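Side-chain contact in phage related exonuclease (Haemophilus somnus 129PT, PDB 3K93), which is a phage-related protein that probably acts as an exonuclease, removing nucleotides from the ends of nucleic acids, most likely DNA: residues 143-146 with 152-155. Residues are numbered along the deposited sequence; the frame is centred on the assembly and turned at random.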
ATOM      1  N   GLY A 143     -24.098  15.335   4.023  1.00 12.51           N
ATOM      2  CA  GLY A 143     -25.068  14.423   4.592  1.00 12.56           C
ATOM      3  C   GLY A 143     -25.642  14.956   5.887  1.00 13.11           C
ATOM      4  O   GLY A 143     -26.861  14.892   6.078  1.00 12.76           O
ATOM      5  N   TYR A 144     -24.800  15.516   6.774  1.00 12.64           N
ATOM      6  CA  TYR A 144     -25.358  16.121   7.990  1.00 12.37           C
ATOM      7  C   TYR A 144     -26.185  17.372   7.695  1.00 12.61           C
ATOM      8  O   TYR A 144     -27.198  17.627   8.362  1.00 13.34           O
ATOM      9  CB  TYR A 144     -24.264  16.487   8.991  1.00 12.32           C
ATOM     10  CG  TYR A 144     -23.454  15.333   9.580  1.00 11.74           C
ATOM     11  CD1 TYR A 144     -24.039  14.123   9.874  1.00 12.85           C
ATOM     12  CD2 TYR A 144     -22.113  15.502   9.916  1.00 14.03           C
ATOM     13  CE1 TYR A 144     -23.336  13.089  10.430  1.00 12.69           C
ATOM     14  CE2 TYR A 144     -21.376  14.448  10.480  1.00 14.92           C
ATOM     15  CZ  TYR A 144     -22.009  13.244  10.740  1.00 14.81           C
ATOM     16  OH  TYR A 144     -21.338  12.171  11.286  1.00 14.73           O
HETATM   17  N   MSE A 145     -25.747  18.195   6.750  1.00 12.37           N
HETATM   18  CA  MSE A 145     -26.486  19.411   6.434  1.00 12.06           C
HETATM   19  C   MSE A 145     -27.870  19.051   5.872  1.00 12.29           C
HETATM   20  O   MSE A 145     -28.855  19.759   6.096  1.00 12.25           O
HETATM   21  CB  MSE A 145     -25.716  20.301   5.454  1.00 11.48           C
HETATM   22  CG  MSE A 145     -24.575  21.042   6.091  1.00 11.29           C
HETATM   23 SE   MSE A 145     -23.713  22.303   4.915  0.75  9.26          SE
HETATM   24  CE  MSE A 145     -22.417  21.159   3.986  1.00  9.68           C
ATOM     25  N   TRP A 146     -27.931  17.946   5.145  1.00 13.03           N
ATOM     26  CA  TRP A 146     -29.188  17.443   4.593  1.00 13.40           C
ATOM     27  C   TRP A 146     -30.111  17.006   5.730  1.00 13.91           C
ATOM     28  O   TRP A 146     -31.221  17.462   5.811  1.00 13.61           O
ATOM     29  CB  TRP A 146     -28.912  16.269   3.672  1.00 13.17           C
ATOM     30  CG  TRP A 146     -30.061  15.802   2.956  1.00 13.31           C
ATOM     31  CD1 TRP A 146     -31.267  16.453   2.775  1.00 14.14           C
ATOM     32  CD2 TRP A 146     -30.162  14.579   2.260  1.00 12.91           C
ATOM     33  NE1 TRP A 146     -32.096  15.693   2.015  1.00 13.46           N
ATOM     34  CE2 TRP A 146     -31.447  14.532   1.686  1.00 14.32           C
ATOM     35  CE3 TRP A 146     -29.290  13.504   2.067  1.00 14.14           C
ATOM     36  CZ2 TRP A 146     -31.870  13.468   0.923  1.00 16.68           C
ATOM     37  CZ3 TRP A 146     -29.700  12.462   1.314  1.00 14.35           C
ATOM     38  CH2 TRP A 146     -30.984  12.434   0.749  1.00 15.79           C
ATOM     39  N   GLN A 152     -24.423  25.514   6.318  1.00 15.51           N
ATOM     40  CA  GLN A 152     -22.980  25.337   6.337  1.00 16.15           C
ATOM     41  C   GLN A 152     -22.516  24.358   7.394  1.00 15.06           C
ATOM     42  O   GLN A 152     -23.256  24.031   8.301  1.00 15.30           O
ATOM     43  CB  GLN A 152     -22.221  26.678   6.380  1.00 16.65           C
ATOM     44  CG  GLN A 152     -22.159  27.424   7.678  1.00 20.17           C
ATOM     45  CD  GLN A 152     -20.891  28.354   7.751  1.00 24.91           C
ATOM     46  OE1 GLN A 152     -20.194  28.366   8.756  1.00 25.58           O
ATOM     47  NE2 GLN A 152     -20.597  29.089   6.664  1.00 25.10           N
ATOM     48  N   ALA A 153     -21.299  23.861   7.194  1.00 13.54           N
ATOM     49  CA  ALA A 153     -20.616  22.936   8.093  1.00 12.83           C
ATOM     50  C   ALA A 153     -19.185  23.443   8.250  1.00 11.92           C
ATOM     51  O   ALA A 153     -18.620  24.023   7.317  1.00 11.25           O
ATOM     52  CB  ALA A 153     -20.593  21.489   7.510  1.00 11.96           C
ATOM     53  N   GLN A 154     -18.624  23.236   9.429  1.00 10.85           N
ATOM     54  CA  GLN A 154     -17.260  23.563   9.678  1.00 11.05           C
ATOM     55  C   GLN A 154     -16.586  22.375  10.315  1.00 10.91           C
ATOM     56  O   GLN A 154     -17.042  21.885  11.326  1.00 10.89           O
ATOM     57  CB  GLN A 154     -17.188  24.807  10.575  1.00 11.82           C
ATOM     58  CG  GLN A 154     -17.743  26.061   9.916  1.00 11.24           C
ATOM     59  CD  GLN A 154     -17.660  27.239  10.808  1.00 13.90           C
ATOM     60  OE1 GLN A 154     -16.834  27.277  11.701  1.00 18.30           O
ATOM     61  NE2 GLN A 154     -18.522  28.217  10.591  1.00 11.43           N
ATOM     62  N   ILE A 155     -15.508  21.903   9.703  1.00 11.78           N
ATOM     63  CA  ILE A 155     -14.771  20.749  10.203  1.00 12.49           C
ATOM     64  C   ILE A 155     -13.621  21.323  10.995  1.00 13.44           C
ATOM     65  O   ILE A 155     -12.762  22.005  10.440  1.00 13.62           O
ATOM     66  CB  ILE A 155     -14.218  19.889   9.054  1.00 12.19           C
ATOM     67  CG1 ILE A 155     -15.335  19.405   8.141  1.00 12.14           C
ATOM     68  CG2 ILE A 155     -13.428  18.711   9.582  1.00 12.31           C
ATOM     69  CD1 ILE A 155     -14.848  19.011   6.739  1.00 11.33           C
TER
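On the return leg of the beta-alpha-beta crossover that links the parallel strands 108-114 and 152-158 through helices 125-135 and 137-148, Met145 of the second helix lays its side chain against Gln152 and Ala153 at the start of the strand. The residue is a selenomethionine, and its selenium does most of the touching: SE lies 3.4 Å from Gln152 CA and 3.7 Å from Ala153 N, so it rests against the peptide joining those two residues. The chain reaches there because CG stands anti to the carbonyl carbon and the SE continues nearly straight (chi2 -174°). A bend at chi3, -86°, leaves the methyl group alongside the alanine, with Met145 CE 4.0 Å from Ala153 CB and SE about as near. No hydrogen bond crosses between the segments; selenium meets the peptide in van der Waals contact, and one methyl-methyl contact is added to it. Gln152 meets the selenium with its main chain, while its CB points away from the helix. Gln154 OE1 is hydrogen-bonded to Arg79 NH2. Around this buried contact, strand 152-158 runs between strand 108-114, parallel to it, and strand 189-195, antiparallel, to which Gln152 and Ala153 respectively are joined by backbone hydrogen bonds, and Met145 also touches Cys150 and Ile194.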